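Local coordinates for protein glucoamylase (PDB 1LF6) that probably hydrolyses terminal alpha-1,4-linked glucose residues one after another from the non-reducing ends of glucan chains, releasing beta-D-glucose, at residues A[571-575]-A[597-603]; A[532-536]-A[558-563]; A[565-569]-A[639-644]; A[632-636]-A[650-656]. All blocks are in the same frame, centred on the assembly; numbering follows the deposited sequence.

Contact 1 of 4, residues A[571-575]-A[597-603]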
# COMPACT_ATOMS: atom_id res chain seq x y z
N PRO A 571 -21.86 5.25 2.92
CA PRO A 571 -22.03 3.80 2.93
C PRO A 571 -20.81 3.01 2.50
O PRO A 571 -19.99 3.47 1.70
CB PRO A 571 -23.18 3.61 1.97
CG PRO A 571 -22.83 4.61 0.89
CD PRO A 571 -22.45 5.84 1.70
N SER A 572 -20.69 1.81 3.07
CA SER A 572 -19.62 0.89 2.70
C SER A 572 -20.15 -0.53 2.95
O SER A 572 -21.21 -0.70 3.56
CB SER A 572 -18.35 1.13 3.50
OG SER A 572 -17.24 0.51 2.85
N TRP A 573 -19.43 -1.53 2.48
CA TRP A 573 -19.85 -2.91 2.62
C TRP A 573 -18.73 -3.81 3.13
O TRP A 573 -17.55 -3.49 2.99
CB TRP A 573 -20.30 -3.45 1.25
CG TRP A 573 -21.56 -2.86 0.73
CD1 TRP A 573 -22.78 -3.46 0.69
CD2 TRP A 573 -21.75 -1.54 0.20
NE1 TRP A 573 -23.72 -2.60 0.18
CE2 TRP A 573 -23.12 -1.41 -0.13
CE3 TRP A 573 -20.90 -0.44 -0.02
CZ2 TRP A 573 -23.66 -0.24 -0.67
CZ3 TRP A 573 -21.43 0.73 -0.55
CH2 TRP A 573 -22.80 0.82 -0.87
N TYR A 574 -19.11 -4.94 3.73
CA TYR A 574 -18.14 -5.95 4.19
C TYR A 574 -17.88 -6.77 2.93
O TYR A 574 -18.68 -6.73 1.99
CB TYR A 574 -18.75 -6.89 5.23
CG TYR A 574 -19.10 -6.27 6.56
CD1 TYR A 574 -18.13 -6.08 7.54
CD2 TYR A 574 -20.41 -5.88 6.85
CE1 TYR A 574 -18.45 -5.53 8.77
CE2 TYR A 574 -20.75 -5.33 8.08
CZ TYR A 574 -19.76 -5.16 9.04
OH TYR A 574 -20.08 -4.62 10.26
N ARG A 575 -16.80 -7.54 2.91
CA ARG A 575 -16.47 -8.38 1.76
C ARG A 575 -17.49 -9.52 1.62
O ARG A 575 -17.78 -9.97 0.52
CB ARG A 575 -15.08 -9.00 1.92
CG ARG A 575 -13.98 -8.01 2.24
CD ARG A 575 -12.85 -8.74 2.96
NE ARG A 575 -11.87 -9.33 2.08
CZ ARG A 575 -11.05 -10.31 2.42
NH1 ARG A 575 -10.17 -10.78 1.54
NH2 ARG A 575 -11.12 -10.86 3.62
N ARG A 597 -13.78 -5.70 8.58
CA ARG A 597 -14.50 -4.44 8.64
C ARG A 597 -14.93 -3.95 7.26
O ARG A 597 -14.93 -4.71 6.29
CB ARG A 597 -13.64 -3.40 9.37
CG ARG A 597 -13.17 -3.89 10.75
CD ARG A 597 -14.33 -4.06 11.76
NE ARG A 597 -13.90 -4.69 13.01
CZ ARG A 597 -14.63 -4.74 14.13
NH1 ARG A 597 -15.84 -4.18 14.17
NH2 ARG A 597 -14.16 -5.35 15.21
N LEU A 598 -15.31 -2.68 7.17
CA LEU A 598 -15.78 -2.08 5.92
C LEU A 598 -14.65 -1.69 4.98
O LEU A 598 -13.64 -1.14 5.40
CB LEU A 598 -16.64 -0.85 6.23
CG LEU A 598 -18.13 -1.04 6.56
CD1 LEU A 598 -18.41 -2.41 7.11
CD2 LEU A 598 -18.55 0.05 7.54
N TRP A 599 -14.85 -1.95 3.69
CA TRP A 599 -13.84 -1.64 2.69
C TRP A 599 -14.23 -0.48 1.78
O TRP A 599 -15.14 -0.61 0.96
CB TRP A 599 -13.55 -2.87 1.82
CG TRP A 599 -12.81 -3.97 2.53
CD1 TRP A 599 -13.11 -4.53 3.74
CD2 TRP A 599 -11.66 -4.67 2.04
NE1 TRP A 599 -12.23 -5.54 4.03
CE2 TRP A 599 -11.32 -5.65 3.01
CE3 TRP A 599 -10.88 -4.58 0.88
CZ2 TRP A 599 -10.24 -6.52 2.86
CZ3 TRP A 599 -9.80 -5.44 0.73
CH2 TRP A 599 -9.49 -6.40 1.71
N PRO A 600 -13.55 0.67 1.92
CA PRO A 600 -13.94 1.76 1.02
C PRO A 600 -13.81 1.30 -0.44
O PRO A 600 -14.47 1.84 -1.33
CB PRO A 600 -12.96 2.89 1.39
CG PRO A 600 -11.93 2.24 2.29
CD PRO A 600 -12.66 1.14 2.99
N LEU A 601 -12.97 0.30 -0.67
CA LEU A 601 -12.80 -0.26 -2.01
C LEU A 601 -14.17 -0.69 -2.54
O LEU A 601 -14.50 -0.44 -3.69
CB LEU A 601 -11.87 -1.47 -1.98
CG LEU A 601 -11.83 -2.38 -3.22
CD1 LEU A 601 -11.34 -1.61 -4.43
CD2 LEU A 601 -10.91 -3.57 -2.94
N LEU A 602 -14.95 -1.35 -1.69
CA LEU A 602 -16.27 -1.82 -2.09
C LEU A 602 -17.28 -0.68 -2.25
O LEU A 602 -18.30 -0.85 -2.92
CB LEU A 602 -16.77 -2.87 -1.09
CG LEU A 602 -15.83 -4.08 -1.07
CD1 LEU A 602 -16.35 -5.13 -0.10
CD2 LEU A 602 -15.72 -4.65 -2.49
N THR A 603 -17.00 0.46 -1.64
CA THR A 603 -17.87 1.62 -1.78
C THR A 603 -17.65 2.11 -3.21
O THR A 603 -18.59 2.48 -3.91
CB THR A 603 -17.48 2.75 -0.80
OG1 THR A 603 -17.77 2.33 0.54
CG2 THR A 603 -18.25 4.03 -1.12
O HOH W 1 -15.48 -7.40 5.62
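P571 and T603 meet where a short strand of the (alpha/alpha) barrel domain runs past the start of helix 600-612, and residues 571-575 touch the helix and its lead-in one after another. The carbonyl O of P571 accepts from T603 OG1 at 2.8 Å, in the carbonyl plane and on a lone pair. S572 OG, turned anti to its own nitrogen (chi1 -162°), donates in turn to T603 OG1 at 3.0 Å. W573 O accepts from W599 N, at the N-cap, in a nearly straight bond of 3.2 Å. The ring nitrogen of W573 is taken by D560. Y574 lays its ring under L598, whose CD1 stands 3.5 Å from the ring centroid and almost on the normal; the Y574 hydroxyl goes on to E640. A water joins R575 N to R597 O. Beyond it the R575 side chain lies flat over W599, guanidinium and indole planes only 8° apart, and W437 meets R575 in a cation-pi contact. This places R575 close to the probable catalytic pair E435 and E438. Its CG sits 3.7 Å from the centroid of the five-membered ring of W599, and its NE 3.3 Å from W599 CZ2.

Contact 2 of 4, residues A[532-536]-A[558-563]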
# COMPACT_ATOMS: atom_id res chain seq x y z
N VAL A 532 -23.06 -14.22 1.04
CA VAL A 532 -23.13 -13.34 -0.12
C VAL A 532 -21.88 -12.45 -0.12
O VAL A 532 -21.27 -12.23 0.93
CB VAL A 532 -24.42 -12.48 -0.15
CG1 VAL A 532 -25.62 -13.38 -0.35
CG2 VAL A 532 -24.56 -11.65 1.13
N ASP A 533 -21.51 -11.95 -1.29
CA ASP A 533 -20.30 -11.16 -1.47
C ASP A 533 -20.54 -10.10 -2.56
O ASP A 533 -20.97 -10.43 -3.66
CB ASP A 533 -19.19 -12.13 -1.89
CG ASP A 533 -17.82 -11.48 -2.01
OD1 ASP A 533 -17.74 -10.32 -2.49
OD2 ASP A 533 -16.83 -12.14 -1.65
N PRO A 534 -20.27 -8.82 -2.26
CA PRO A 534 -20.49 -7.77 -3.26
C PRO A 534 -19.66 -7.92 -4.53
O PRO A 534 -19.90 -7.23 -5.52
CB PRO A 534 -20.17 -6.49 -2.50
CG PRO A 534 -19.21 -6.94 -1.47
CD PRO A 534 -19.78 -8.24 -1.00
N SER A 535 -18.69 -8.84 -4.50
CA SER A 535 -17.83 -9.09 -5.65
C SER A 535 -18.62 -9.54 -6.87
O SER A 535 -18.10 -9.49 -7.99
CB SER A 535 -16.79 -10.16 -5.31
OG SER A 535 -15.94 -9.73 -4.26
N PHE A 536 -19.85 -9.99 -6.67
CA PHE A 536 -20.65 -10.44 -7.80
C PHE A 536 -20.85 -9.28 -8.77
O PHE A 536 -21.12 -9.50 -9.95
CB PHE A 536 -22.02 -10.96 -7.34
CG PHE A 536 -23.01 -9.88 -7.03
CD1 PHE A 536 -22.93 -9.16 -5.84
CD2 PHE A 536 -24.02 -9.57 -7.93
CE1 PHE A 536 -23.83 -8.15 -5.56
CE2 PHE A 536 -24.93 -8.56 -7.66
CZ PHE A 536 -24.84 -7.84 -6.46
N VAL A 558 -30.25 -8.58 -1.13
CA VAL A 558 -29.71 -9.42 -0.07
C VAL A 558 -28.41 -8.85 0.47
O VAL A 558 -28.17 -8.86 1.69
CB VAL A 558 -29.49 -10.86 -0.58
CG1 VAL A 558 -28.86 -11.70 0.51
CG2 VAL A 558 -30.81 -11.46 -1.02
N VAL A 559 -27.56 -8.36 -0.42
CA VAL A 559 -26.29 -7.79 -0.01
C VAL A 559 -26.49 -6.55 0.87
O VAL A 559 -25.86 -6.43 1.92
CB VAL A 559 -25.43 -7.40 -1.24
CG1 VAL A 559 -24.27 -6.52 -0.82
CG2 VAL A 559 -24.92 -8.66 -1.92
N ASP A 560 -27.36 -5.64 0.45
CA ASP A 560 -27.59 -4.44 1.25
C ASP A 560 -28.32 -4.71 2.56
O ASP A 560 -28.18 -3.95 3.52
CB ASP A 560 -28.36 -3.40 0.43
CG ASP A 560 -27.51 -2.81 -0.70
OD1 ASP A 560 -26.28 -3.01 -0.66
OD2 ASP A 560 -28.07 -2.16 -1.60
N SER A 561 -29.09 -5.79 2.61
CA SER A 561 -29.82 -6.14 3.83
C SER A 561 -28.92 -6.86 4.83
O SER A 561 -29.22 -6.89 6.02
CB SER A 561 -31.00 -7.06 3.50
OG SER A 561 -31.91 -6.41 2.64
N THR A 562 -27.81 -7.42 4.36
CA THR A 562 -26.94 -8.17 5.26
C THR A 562 -25.54 -7.62 5.52
O THR A 562 -25.02 -7.76 6.62
CB THR A 562 -26.80 -9.63 4.76
OG1 THR A 562 -26.09 -9.64 3.52
CG2 THR A 562 -28.16 -10.25 4.54
N ILE A 563 -24.92 -7.00 4.52
CA ILE A 563 -23.56 -6.52 4.71
C ILE A 563 -23.29 -5.08 4.29
O ILE A 563 -22.16 -4.73 3.95
CB ILE A 563 -22.55 -7.46 4.01
CG1 ILE A 563 -22.90 -7.60 2.53
CG2 ILE A 563 -22.56 -8.83 4.69
CD1 ILE A 563 -21.92 -8.45 1.74
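V532 reaches across to the last turn of helix 550-562 and shows how one branched side chain can meet several partners at once. Its CB faces V559 CG2 at 4.2 Å. From there CG1, anti to the carbonyl carbon (chi1 -67°), runs to V558 CG1 at 3.7 Å, whereas CG2 lies 3.5 Å from T562 OG1 and also approaches I563 CD1. That hydroxyl is already committed: T562 OG1 donates to V558 O one turn back, at 2.9 Å. A valine at T562 would probably leave V558 O without this hydroxyl donor and set a methyl group against V532 CG2 instead. Farther along, I563 sends CD1 onto P534 CD at 3.5 Å, a tight fit, and F536 CE1 meets V559 CG2 at 3.8 Å. No hydrogen bond crosses; the segments are joined by van der Waals contact, nearly all of it between apolar groups. Within 532-536, D533 OD1 accepts from both S535 N and S535 OG, the two donors coming from the same face of the carboxylate. D533 OD2 takes the indole N-H of W437. The bond from S535 N defines an Asx turn leading into the 3-10 segment 534-536, set beside the probable catalytic base E435 of this family 15 glycosidase.

Contact 3 of 4, residues A[565-569]-A[639-644]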
# COMPACT_ATOMS: atom_id res chain seq x y z
N VAL A 565 -23.44 -1.07 5.45
CA VAL A 565 -23.47 -0.25 6.65
C VAL A 565 -23.33 1.23 6.27
O VAL A 565 -22.41 1.60 5.54
CB VAL A 565 -22.32 -0.59 7.64
CG1 VAL A 565 -22.31 0.40 8.80
CG2 VAL A 565 -22.48 -2.01 8.16
N ASP A 566 -24.26 2.05 6.74
CA ASP A 566 -24.21 3.49 6.49
C ASP A 566 -23.41 4.14 7.62
O ASP A 566 -23.93 4.37 8.70
CB ASP A 566 -25.62 4.09 6.48
CG ASP A 566 -26.33 3.91 5.16
OD1 ASP A 566 -25.80 4.39 4.13
OD2 ASP A 566 -27.41 3.29 5.14
N THR A 567 -22.14 4.42 7.37
CA THR A 567 -21.30 5.05 8.38
C THR A 567 -21.54 6.56 8.36
O THR A 567 -22.15 7.08 7.43
CB THR A 567 -19.81 4.84 8.11
OG1 THR A 567 -19.42 5.66 7.00
CG2 THR A 567 -19.51 3.38 7.79
N PRO A 568 -21.06 7.28 9.38
CA PRO A 568 -21.27 8.73 9.36
C PRO A 568 -20.45 9.42 8.26
O PRO A 568 -20.49 10.64 8.13
CB PRO A 568 -20.90 9.16 10.78
CG PRO A 568 -19.97 8.11 11.24
CD PRO A 568 -20.57 6.84 10.70
N LYS A 569 -19.71 8.63 7.48
CA LYS A 569 -18.90 9.15 6.38
C LYS A 569 -19.53 8.74 5.05
O LYS A 569 -19.12 9.19 3.98
CB LYS A 569 -17.48 8.57 6.42
CG LYS A 569 -16.68 8.86 7.68
CD LYS A 569 -16.02 10.22 7.62
CE LYS A 569 -14.98 10.35 8.74
NZ LYS A 569 -14.12 11.54 8.55
N TRP A 639 -13.76 1.53 10.26
CA TRP A 639 -14.70 1.09 11.29
C TRP A 639 -16.15 1.42 10.93
O TRP A 639 -16.42 2.42 10.26
CB TRP A 639 -14.37 1.76 12.63
CG TRP A 639 -13.05 1.36 13.20
CD1 TRP A 639 -11.88 2.06 13.13
CD2 TRP A 639 -12.78 0.20 13.98
NE1 TRP A 639 -10.89 1.40 13.82
CE2 TRP A 639 -11.42 0.25 14.35
CE3 TRP A 639 -13.55 -0.90 14.40
CZ2 TRP A 639 -10.81 -0.74 15.12
CZ3 TRP A 639 -12.94 -1.89 15.17
CH2 TRP A 639 -11.58 -1.80 15.52
N GLU A 640 -17.08 0.58 11.39
CA GLU A 640 -18.49 0.79 11.10
C GLU A 640 -19.09 1.99 11.83
O GLU A 640 -19.94 2.69 11.29
CB GLU A 640 -19.33 -0.43 11.49
CG GLU A 640 -18.94 -1.75 10.88
CD GLU A 640 -17.95 -2.51 11.73
OE1 GLU A 640 -17.99 -3.76 11.69
OE2 GLU A 640 -17.13 -1.86 12.42
N ASP A 641 -18.66 2.22 13.07
CA ASP A 641 -19.22 3.31 13.86
C ASP A 641 -18.75 4.72 13.51
O ASP A 641 -19.54 5.66 13.55
CB ASP A 641 -18.98 3.04 15.36
CG ASP A 641 -17.51 3.04 15.74
OD1 ASP A 641 -16.67 2.81 14.85
OD2 ASP A 641 -17.21 3.26 16.92
N THR A 642 -17.48 4.87 13.15
CA THR A 642 -16.96 6.20 12.83
C THR A 642 -16.53 6.38 11.38
O THR A 642 -16.33 7.51 10.93
CB THR A 642 -15.74 6.52 13.69
OG1 THR A 642 -14.68 5.62 13.34
CG2 THR A 642 -16.07 6.37 15.18
N GLY A 643 -16.36 5.28 10.66
CA GLY A 643 -15.93 5.38 9.28
C GLY A 643 -14.46 5.74 9.23
O GLY A 643 -13.93 6.04 8.15
N LEU A 644 -13.79 5.73 10.38
CA LEU A 644 -12.37 6.04 10.46
C LEU A 644 -11.56 4.79 10.15
O LEU A 644 -12.05 3.67 10.31
CB LEU A 644 -12.02 6.58 11.86
CG LEU A 644 -12.58 7.97 12.20
CD1 LEU A 644 -12.30 8.30 13.66
CD2 LEU A 644 -11.97 9.02 11.27
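T567 and P568 pack against the carbonyl oxygens of the turn 639-644, with hardly any side chain-to-side chain contact. P568 CD lies 3.3 Å from D641 O, with CG near the same oxygen and T642 O. T567 CG2 approaches E640 O at 3.6 Å, and V565 CG1 touches E640 CB at 4.1 Å. K569, bent at chi2 (-83°), brings CG to 3.5 Å from T642 O and passes over the CA of G643, while its CE nears L644 CD2. G643 has positive phi, and a beta carbon there would collide with K569 CG. In the next shell, the turn is drawn together by bonds from G643 N to W639 O and from W639 N to L644 O, and T642 OG1 takes L644 N at 3.1 Å in an ST turn. T567 belongs to the two-stranded hairpin 564-573, its hydroxyl bonded to G570 O. Farther out, the E640 carboxylate, already engaged by Y574, pairs with R597, while D641 forms a salt bridge with K586. Aliphatic carbons lie against carbonyl oxygens, so the contact rests on shape rather than on directional bonds, and the salt bridges of E640 and D641 run to other parts of the chain.

Contact 4 of 4, residues A[632-636]-A[650-656]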
# COMPACT_ATOMS: atom_id res chain seq x y z
N GLY A 632 -4.90 12.23 2.75
CA GLY A 632 -5.49 11.84 1.49
C GLY A 632 -5.26 10.36 1.20
O GLY A 632 -5.41 9.91 0.07
N ILE A 633 -4.91 9.61 2.24
CA ILE A 633 -4.64 8.18 2.09
C ILE A 633 -5.85 7.34 2.49
O ILE A 633 -6.45 7.55 3.54
CB ILE A 633 -3.39 7.78 2.91
CG1 ILE A 633 -2.14 8.36 2.20
CG2 ILE A 633 -3.30 6.26 3.09
CD1 ILE A 633 -0.84 8.13 2.92
N ILE A 634 -6.20 6.41 1.60
CA ILE A 634 -7.34 5.53 1.82
C ILE A 634 -6.84 4.18 2.31
O ILE A 634 -5.95 3.56 1.70
CB ILE A 634 -8.15 5.31 0.51
CG1 ILE A 634 -8.59 6.67 -0.07
CG2 ILE A 634 -9.36 4.43 0.78
CD1 ILE A 634 -9.29 6.56 -1.42
N SER A 635 -7.40 3.72 3.42
CA SER A 635 -7.01 2.44 3.98
C SER A 635 -7.83 1.32 3.36
O SER A 635 -8.81 1.55 2.66
CB SER A 635 -7.23 2.44 5.50
OG SER A 635 -8.62 2.46 5.81
N GLU A 636 -7.40 0.09 3.62
CA GLU A 636 -8.09 -1.09 3.13
C GLU A 636 -9.44 -1.21 3.84
O GLU A 636 -10.44 -1.57 3.22
CB GLU A 636 -7.23 -2.32 3.42
CG GLU A 636 -7.90 -3.65 3.15
CD GLU A 636 -7.03 -4.81 3.58
OE1 GLU A 636 -6.16 -5.23 2.79
OE2 GLU A 636 -7.20 -5.28 4.73
N SER A 650 -2.59 0.55 4.51
CA SER A 650 -2.85 1.88 3.95
C SER A 650 -1.49 2.48 3.58
O SER A 650 -0.52 2.36 4.32
CB SER A 650 -3.55 2.78 4.96
OG SER A 650 -2.61 3.38 5.83
N PRO A 651 -1.41 3.11 2.41
CA PRO A 651 -2.50 3.23 1.44
C PRO A 651 -2.78 1.92 0.70
O PRO A 651 -1.84 1.20 0.35
CB PRO A 651 -2.00 4.32 0.49
CG PRO A 651 -0.51 4.18 0.55
CD PRO A 651 -0.26 3.95 2.03
N LEU A 652 -4.05 1.59 0.48
CA LEU A 652 -4.39 0.38 -0.28
C LEU A 652 -4.44 0.87 -1.72
O LEU A 652 -5.39 1.54 -2.13
CB LEU A 652 -5.75 -0.20 0.13
CG LEU A 652 -6.12 -1.52 -0.57
CD1 LEU A 652 -5.14 -2.61 -0.15
CD2 LEU A 652 -7.53 -1.94 -0.21
N ASN A 653 -3.39 0.55 -2.48
CA ASN A 653 -3.28 1.00 -3.86
C ASN A 653 -4.48 0.70 -4.74
O ASN A 653 -4.88 1.53 -5.56
CB ASN A 653 -1.99 0.45 -4.47
CG ASN A 653 -0.75 1.02 -3.80
OD1 ASN A 653 -0.79 2.12 -3.23
ND2 ASN A 653 0.36 0.30 -3.87
N TRP A 654 -5.07 -0.48 -4.57
CA TRP A 654 -6.24 -0.86 -5.34
C TRP A 654 -7.41 0.09 -5.05
O TRP A 654 -8.17 0.46 -5.96
CB TRP A 654 -6.60 -2.31 -5.00
CG TRP A 654 -7.77 -2.90 -5.72
CD1 TRP A 654 -8.52 -2.31 -6.71
CD2 TRP A 654 -8.36 -4.18 -5.49
NE1 TRP A 654 -9.54 -3.15 -7.09
CE2 TRP A 654 -9.46 -4.30 -6.36
CE3 TRP A 654 -8.05 -5.24 -4.62
CZ2 TRP A 654 -10.26 -5.45 -6.38
CZ3 TRP A 654 -8.85 -6.37 -4.64
CH2 TRP A 654 -9.94 -6.47 -5.52
N ALA A 655 -7.55 0.51 -3.80
CA ALA A 655 -8.62 1.42 -3.42
C ALA A 655 -8.42 2.81 -4.05
O ALA A 655 -9.37 3.47 -4.46
CB ALA A 655 -8.71 1.54 -1.91
N HIS A 656 -7.17 3.26 -4.10
CA HIS A 656 -6.88 4.56 -4.70
C HIS A 656 -7.13 4.48 -6.20
O HIS A 656 -7.60 5.44 -6.81
CB HIS A 656 -5.44 4.97 -4.40
CG HIS A 656 -5.28 5.61 -3.06
ND1 HIS A 656 -5.69 6.90 -2.80
CD2 HIS A 656 -4.84 5.11 -1.88
CE1 HIS A 656 -5.51 7.17 -1.52
NE2 HIS A 656 -5.00 6.10 -0.93
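The imidazole of H656 has I634 over one face, with CD1 3.7 Å above the plane and displaced toward the rim, and CB 3.9 Å from the centroid. In the plane, at the ring edge, lie G632 O and the CA of I633; G632 O comes within 3.2 Å of H656 CE1. ND1 of H656 is bonded to S301, and I634 N stands 2.8 Å from H656 NE2. CG of H656 is anti to its carbonyl carbon (chi1 -83°), which places the ring beside its own backbone N and brings its end to the 632-636 chain. An alanine in its place would probably open a gap beneath I634 and leave the S301 hydroxyl without its ring partner. The histidine lies in the first turn of helix 653-668, one of the helices of the (alpha/alpha) barrel, and the chain 632-636 passes across the start of that turn. Here L652, the N-cap residue, gives its N-H to I634 O in a bond running nearly along the C=O axis. The cis-proline P651 sets its CB tightly against I633 CG2, at 3.5 Å. L652 CD2 rests 3.5 Å from E636 CA. E636 OE1 bonds the Y337 hydroxyl, and the E636 side chain lies close to W325, probably a substrate-binding residue.

Contacts 1, 2 and 4 are buried, whereas contact 3 is only partly so, but burial alone does not set the chemistry. Contact 4 lies nearest the centre of the chain, and both it and contact 1 join an irregular or strand segment to the beginning of a barrel helix through a backbone bond to the N-cap residue. Contact 2, at the other end of a helix, has no hydrogen bond across it and is mostly apolar. Contact 3 also lacks cross-bonds but sets carbons against carbonyls nearer the surface. Contacts 1 and 3 share the hairpin 564-573, where S572 O meets V565 N; Y574 N and I563 O join contact 1 to contact 2. P600 and W599 pack on 635-636, bringing contacts 1 and 4 together.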